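Local structure of conserved hypothetical protein (Streptococcus pyogenes, 2EWC) at residues D37-S40 against Q41-A45; M79-M82 against I83-F87. The protein is of unknown function but belongs to the widespread YjgF family and may act as an inhibitor of translation initiation. One frame throughout, in Å; residues are numbered along the deposited sequence.

Both contacts are local, each lying within a single helix and closing just successive helical turns and no longer loop; neither crosses or encloses the other along the chain. After the three strands 5-10, 15-21 and 24-30, contact 1 forms the first turns of helix 38-54, starting at its N-cap. Strand 63-70 follows, and contact 2 then occupies most of helix 76-87, which leads to strand 93-98. In space the two lie side by side, their centres about 11 Å apart. Glu-39 CG rests on the selenium of Met-82 (atom SE) at 3.6 Å, and Ile-42 CD1 lies 3.7 Å from Met-79 N, so the start of the longer helix is packed against the shorter one.

Contact 1: residues D37-S40 against Q41-A45; sequences DIES and QINGA
Gln-41 N donates to Asp-37 O over 3.0 Å, the first backbone bond of helix 38-54. Ile-42 N to Ile-38 O, Asn-43 N to Glu-39 O and Gly-44 N to Ser-40 O continue the i to i+4 ladder; the last is short, at 2.8 Å. Ser-40 O also accepts from the side chain of Asn-33.

The side-chain polar bonds gather at the N-cap. Ser-40 N reaches OD1 of Asp-37 at 3.0 Å, nearly along the C-O direction, and this is the capping bond. In one of two modelled positions of the hydroxyl, Ser-40 OG also approaches OD1 of Asp-37, 2.7 Å away and from above the carboxylate plane; in that conformer a chi1 of -53° holds OG beside the serine's own backbone N. On another side, the extended Gln-41 ties the helix start to the neighbouring loops, with NE2 donating to Gln-36 O and Gly-109 O and OE1 accepting from Leu-111 N.

Apolar contact is made by Ile-38 and Ile-42, one turn apart, whose chains cross obliquely with CG1 of Ile-38 3.6 Å from CD1 of Ile-42. Phe-112 of strand 112-119 packs on both.

With its carboxylate held by the capping bond from Ser-40 N, and in one serine conformer by OG as well, Asp-37 is probably stabilised as the anion by the helix dipole.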
ATOM      1  N   ASP B  37     -18.255 -41.026   3.287  1.00 33.57           N
ATOM      2  CA  ASP B  37     -17.587 -39.818   3.800  1.00 32.75           C
ATOM      3  C   ASP B  37     -17.040 -38.900   2.691  1.00 31.34           C
ATOM      4  O   ASP B  37     -16.912 -39.313   1.550  1.00 30.57           O
ATOM      5  CB  ASP B  37     -16.503 -40.182   4.841  1.00 32.70           C
ATOM      6  CG  ASP B  37     -15.328 -40.962   4.245  1.00 34.81           C
ATOM      7  OD1 ASP B  37     -15.086 -40.939   3.021  1.00 35.89           O
ATOM      8  OD2 ASP B  37     -14.601 -41.604   5.027  1.00 38.57           O
ATOM      9  N   ILE B  38     -16.708 -37.655   3.030  1.00 30.37           N
ATOM     10  CA  ILE B  38     -16.286 -36.700   1.995  1.00 29.98           C
ATOM     11  C   ILE B  38     -15.219 -37.251   1.030  1.00 29.71           C
ATOM     12  O   ILE B  38     -15.393 -37.131  -0.162  1.00 28.83           O
ATOM     13  CB  ILE B  38     -15.871 -35.303   2.556  1.00 29.53           C
ATOM     14  CG1 ILE B  38     -15.534 -34.346   1.408  1.00 28.16           C
ATOM     15  CG2 ILE B  38     -14.718 -35.430   3.619  1.00 29.90           C
ATOM     16  CD1 ILE B  38     -16.743 -33.968   0.490  1.00 25.33           C
ATOM     17  N   GLU B  39     -14.146 -37.858   1.544  1.00 29.72           N
ATOM     18  CA  GLU B  39     -13.069 -38.345   0.673  1.00 31.02           C
ATOM     19  C   GLU B  39     -13.611 -39.372  -0.326  1.00 29.66           C
ATOM     20  O   GLU B  39     -13.277 -39.324  -1.515  1.00 29.68           O
ATOM     21  CB  GLU B  39     -11.903 -38.926   1.489  1.00 30.93           C
ATOM     22  CG  GLU B  39     -10.613 -39.138   0.698  1.00 33.10           C
ATOM     23  CD  GLU B  39      -9.514 -39.785   1.549  1.00 35.56           C
ATOM     24  OE1 GLU B  39      -9.110 -40.929   1.233  1.00 40.09           O
ATOM     25  OE2 GLU B  39      -9.074 -39.167   2.562  1.00 40.83           O
ATOM     26  N   SER B  40     -14.459 -40.279   0.161  0.50 29.28           N
ATOM     27  CA  SER B  40     -15.054 -41.325  -0.673  0.50 28.86           C
ATOM     28  C   SER B  40     -16.011 -40.774  -1.730  0.50 28.71           C
ATOM     29  O   SER B  40     -16.101 -41.326  -2.829  0.50 28.65           O
ATOM     30  CB  SER B  40     -15.776 -42.362   0.185  0.50 28.54           C
ATOM     31  OG  SER B  40     -14.922 -42.873   1.196  0.50 28.22           O
ATOM     32  N   GLN B  41     -16.725 -39.696  -1.402  1.00 28.01           N
ATOM     33  CA  GLN B  41     -17.672 -39.094  -2.362  1.00 27.52           C
ATOM     34  C   GLN B  41     -16.920 -38.341  -3.424  1.00 26.83           C
ATOM     35  O   GLN B  41     -17.364 -38.280  -4.555  1.00 27.34           O
ATOM     36  CB  GLN B  41     -18.704 -38.190  -1.682  1.00 26.56           C
ATOM     37  CG  GLN B  41     -19.670 -38.965  -0.837  1.00 26.36           C
ATOM     38  CD  GLN B  41     -20.889 -38.176  -0.467  1.00 26.29           C
ATOM     39  OE1 GLN B  41     -21.238 -37.194  -1.122  1.00 28.46           O
ATOM     40  NE2 GLN B  41     -21.560 -38.604   0.590  1.00 23.91           N
ATOM     41  N   ILE B  42     -15.781 -37.764  -3.040  1.00 26.72           N
ATOM     42  CA  ILE B  42     -14.896 -37.110  -3.984  1.00 27.28           C
ATOM     43  C   ILE B  42     -14.307 -38.138  -4.967  1.00 27.79           C
ATOM     44  O   ILE B  42     -14.382 -37.931  -6.185  1.00 27.45           O
ATOM     45  CB  ILE B  42     -13.789 -36.292  -3.283  1.00 27.44           C
ATOM     46  CG1 ILE B  42     -14.419 -35.117  -2.500  1.00 26.18           C
ATOM     47  CG2 ILE B  42     -12.765 -35.776  -4.331  1.00 27.18           C
ATOM     48  CD1 ILE B  42     -13.486 -34.464  -1.492  1.00 23.12           C
ATOM     49  N   ASN B  43     -13.758 -39.242  -4.448  1.00 28.01           N
ATOM     50  CA  ASN B  43     -13.330 -40.367  -5.314  1.00 28.94           C
ATOM     51  C   ASN B  43     -14.453 -40.947  -6.174  1.00 28.73           C
ATOM     52  O   ASN B  43     -14.234 -41.265  -7.330  1.00 29.92           O
ATOM     53  CB  ASN B  43     -12.668 -41.484  -4.508  1.00 28.60           C
ATOM     54  CG  ASN B  43     -11.250 -41.131  -4.083  1.00 30.65           C
ATOM     55  OD1 ASN B  43     -10.857 -41.340  -2.926  1.00 32.63           O
ATOM     56  ND2 ASN B  43     -10.483 -40.574  -5.008  1.00 30.43           N
ATOM     57  N   GLY B  44     -15.640 -41.092  -5.600  1.00 28.76           N
ATOM     58  CA  GLY B  44     -16.800 -41.542  -6.337  1.00 29.01           C
ATOM     59  C   GLY B  44     -17.162 -40.577  -7.460  1.00 29.87           C
ATOM     60  O   GLY B  44     -17.492 -41.001  -8.556  1.00 29.86           O
ATOM     61  N   ALA B  45     -17.103 -39.275  -7.201  1.00 29.68           N
ATOM     62  CA  ALA B  45     -17.441 -38.328  -8.246  1.00 30.10           C
ATOM     63  C   ALA B  45     -16.427 -38.446  -9.393  1.00 30.59           C
ATOM     64  O   ALA B  45     -16.814 -38.451 -10.554  1.00 30.45           O
ATOM     65  CB  ALA B  45     -17.474 -36.944  -7.703  1.00 30.08           C
TER

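Contact 2: residues M79-M82 against I83-F87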
HETATM    1  N   MSE B  79     -10.300 -32.544  -1.236  1.00 28.58           N
HETATM    2  CA  MSE B  79     -10.340 -32.716  -2.687  1.00 28.61           C
HETATM    3  C   MSE B  79      -8.955 -32.546  -3.321  1.00 28.99           C
HETATM    4  O   MSE B  79      -8.610 -33.274  -4.247  1.00 27.87           O
HETATM    5  CB  MSE B  79     -11.365 -31.773  -3.357  1.00 28.18           C
HETATM    6  CG  MSE B  79     -11.422 -31.918  -4.922  1.00 28.06           C
HETATM    7 SE   MSE B  79     -12.355 -30.652  -5.832  1.00 27.29          SE
HETATM    8  CE  MSE B  79     -11.404 -29.178  -5.380  1.00 29.88           C
ATOM      9  N   GLU B  80      -8.195 -31.560  -2.841  1.00 30.20           N
ATOM     10  CA  GLU B  80      -6.876 -31.261  -3.386  1.00 32.00           C
ATOM     11  C   GLU B  80      -5.911 -32.430  -3.254  1.00 32.70           C
ATOM     12  O   GLU B  80      -5.124 -32.681  -4.181  1.00 32.62           O
ATOM     13  CB  GLU B  80      -6.275 -30.035  -2.714  1.00 32.09           C
ATOM     14  CG  GLU B  80      -6.848 -28.748  -3.275  1.00 35.37           C
ATOM     15  CD  GLU B  80      -6.202 -27.521  -2.676  1.00 39.52           C
ATOM     16  OE1 GLU B  80      -5.443 -27.653  -1.692  1.00 42.58           O
ATOM     17  OE2 GLU B  80      -6.459 -26.420  -3.196  1.00 43.08           O
ATOM     18  N   LYS B  81      -5.971 -33.128  -2.112  1.00 32.75           N
ATOM     19  CA  LYS B  81      -5.193 -34.354  -1.888  1.00 33.95           C
ATOM     20  C   LYS B  81      -5.555 -35.429  -2.922  1.00 33.76           C
ATOM     21  O   LYS B  81      -4.683 -36.092  -3.477  1.00 33.42           O
ATOM     22  CB  LYS B  81      -5.418 -34.908  -0.464  1.00 33.96           C
ATOM     23  CG  LYS B  81      -4.715 -36.249  -0.208  1.00 35.15           C
ATOM     24  CD  LYS B  81      -5.034 -36.892   1.183  1.00 34.87           C
ATOM     25  CE  LYS B  81      -4.258 -38.227   1.315  1.00 36.79           C
ATOM     26  NZ  LYS B  81      -4.554 -39.011   2.555  1.00 37.78           N
HETATM   27  N   MSE B  82      -6.852 -35.592  -3.159  1.00 33.79           N
HETATM   28  CA  MSE B  82      -7.357 -36.604  -4.079  1.00 34.14           C
HETATM   29  C   MSE B  82      -7.028 -36.269  -5.539  1.00 33.35           C
HETATM   30  O   MSE B  82      -6.769 -37.160  -6.351  1.00 33.00           O
HETATM   31  CB  MSE B  82      -8.870 -36.736  -3.897  1.00 34.45           C
HETATM   32  CG  MSE B  82      -9.334 -38.135  -3.537  1.00 37.42           C
HETATM   33 SE   MSE B  82      -8.461 -38.991  -2.165  1.00 37.24          SE
HETATM   34  CE  MSE B  82      -6.804 -39.097  -2.732  1.00 41.06           C
ATOM     35  N   ILE B  83      -7.048 -34.978  -5.857  1.00 32.53           N
ATOM     36  CA  ILE B  83      -6.657 -34.490  -7.174  1.00 31.95           C
ATOM     37  C   ILE B  83      -5.184 -34.845  -7.463  1.00 32.30           C
ATOM     38  O   ILE B  83      -4.859 -35.381  -8.527  1.00 31.59           O
ATOM     39  CB  ILE B  83      -6.911 -32.979  -7.294  1.00 31.55           C
ATOM     40  CG1 ILE B  83      -8.418 -32.727  -7.483  1.00 31.37           C
ATOM     41  CG2 ILE B  83      -6.109 -32.362  -8.475  1.00 30.80           C
ATOM     42  CD1 ILE B  83      -8.799 -31.244  -7.441  1.00 30.82           C
ATOM     43  N   LYS B  84      -4.317 -34.587  -6.487  1.00 32.59           N
ATOM     44  CA  LYS B  84      -2.893 -34.806  -6.670  1.00 33.44           C
ATOM     45  C   LYS B  84      -2.594 -36.289  -6.885  1.00 33.88           C
ATOM     46  O   LYS B  84      -1.760 -36.629  -7.708  1.00 33.16           O
ATOM     47  CB  LYS B  84      -2.080 -34.158  -5.545  1.00 32.86           C
ATOM     48  CG  LYS B  84      -2.176 -32.636  -5.644  1.00 34.44           C
ATOM     49  CD  LYS B  84      -1.209 -31.905  -4.786  1.00 36.63           C
ATOM     50  CE  LYS B  84      -1.840 -31.462  -3.504  1.00 37.53           C
ATOM     51  NZ  LYS B  84      -0.765 -31.194  -2.496  1.00 39.11           N
ATOM     52  N   GLU B  85      -3.348 -37.157  -6.213  1.00 34.95           N
ATOM     53  CA  GLU B  85      -3.217 -38.609  -6.396  1.00 36.09           C
ATOM     54  C   GLU B  85      -3.790 -39.137  -7.726  1.00 35.90           C
ATOM     55  O   GLU B  85      -3.271 -40.099  -8.290  1.00 35.73           O
ATOM     56  CB  GLU B  85      -3.840 -39.353  -5.211  1.00 36.12           C
ATOM     57  CG  GLU B  85      -3.090 -39.155  -3.869  1.00 37.46           C
ATOM     58  CD  GLU B  85      -3.760 -39.891  -2.697  1.00 38.46           C
ATOM     59  OE1 GLU B  85      -4.733 -40.647  -2.973  1.00 41.71           O
ATOM     60  OE2 GLU B  85      -3.330 -39.717  -1.519  1.00 38.64           O
ATOM     61  N   ARG B  86      -4.845 -38.511  -8.233  1.00 36.11           N
ATOM     62  CA  ARG B  86      -5.523 -39.026  -9.432  1.00 36.51           C
ATOM     63  C   ARG B  86      -5.210 -38.342 -10.769  1.00 36.10           C
ATOM     64  O   ARG B  86      -5.344 -38.976 -11.828  1.00 36.54           O
ATOM     65  CB  ARG B  86      -7.026 -39.100  -9.185  1.00 36.97           C
ATOM     66  CG  ARG B  86      -7.319 -40.145  -8.133  1.00 39.05           C
ATOM     67  CD  ARG B  86      -8.775 -40.286  -7.936  1.00 41.29           C
ATOM     68  NE  ARG B  86      -9.400 -40.920  -9.081  1.00 40.49           N
ATOM     69  CZ  ARG B  86     -10.592 -41.493  -9.032  1.00 40.61           C
ATOM     70  NH1 ARG B  86     -11.269 -41.516  -7.889  1.00 40.93           N
ATOM     71  NH2 ARG B  86     -11.104 -42.037 -10.120  1.00 39.83           N
ATOM     72  N   PHE B  87      -4.791 -37.076 -10.722  1.00 35.14           N
ATOM     73  CA  PHE B  87      -4.464 -36.296 -11.928  1.00 34.67           C
ATOM     74  C   PHE B  87      -2.964 -36.288 -12.294  1.00 35.39           C
ATOM     75  O   PHE B  87      -2.599 -35.869 -13.394  1.00 35.36           O
ATOM     76  CB  PHE B  87      -4.964 -34.856 -11.799  1.00 33.64           C
ATOM     77  CG  PHE B  87      -6.440 -34.699 -11.984  1.00 32.49           C
ATOM     78  CD1 PHE B  87      -7.329 -35.066 -10.973  1.00 32.08           C
ATOM     79  CD2 PHE B  87      -6.946 -34.151 -13.162  1.00 31.36           C
ATOM     80  CE1 PHE B  87      -8.704 -34.895 -11.122  1.00 33.01           C
ATOM     81  CE2 PHE B  87      -8.330 -33.984 -13.346  1.00 33.40           C
ATOM     82  CZ  PHE B  87      -9.216 -34.348 -12.321  1.00 32.90           C
TER
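Ile-83 N, Lys-84 N, Glu-85 N and Arg-86 N donate in turn to the carbonyl oxygens of Met-79, Glu-80, Lys-81 and Met-82, an alpha-helical ladder whose first bond, Ile-83 N to Met-79 O, is 2.8 Å long. On the buried side the selenomethionine Met-79 and Ile-83 stand one turn apart. CG of Met-79, anti to the backbone N (chi1 179°), lies 3.7 Å from CD1 of Ile-83; SE follows alongside it, and the bend at chi3 (61°) keeps the CE methyl about as near to CD1 as the selenium is. Helix 76-87 is the connection of a beta-alpha-beta unit between the parallel strands 63-70 and 93-98, and this pair faces the sheet: Met-79 touches Cys-68 and Ser-96, Ile-83 touches Met-66 and Arg-94. Along the exposed side the fully extended Lys-81 passes Glu-85, with CE 3.3 Å from OE2; NZ lies 4.3 Å from the same oxygen, too long for a salt bridge, though the opposite charges are close. Lys-84 lays its CG 3.3 Å from Glu-80 O, and its bent chain brings CE back to the same carbonyl at 3.6 Å. The carboxylate of Glu-80 forms a salt bridge with Arg-13 of the second subunit. Arg-86 starts with CB 3.4 Å from Met-82 O, then sends its guanidinium to helix 38-54, where NH2 forms salt bridges with Asp-47 and Glu-50.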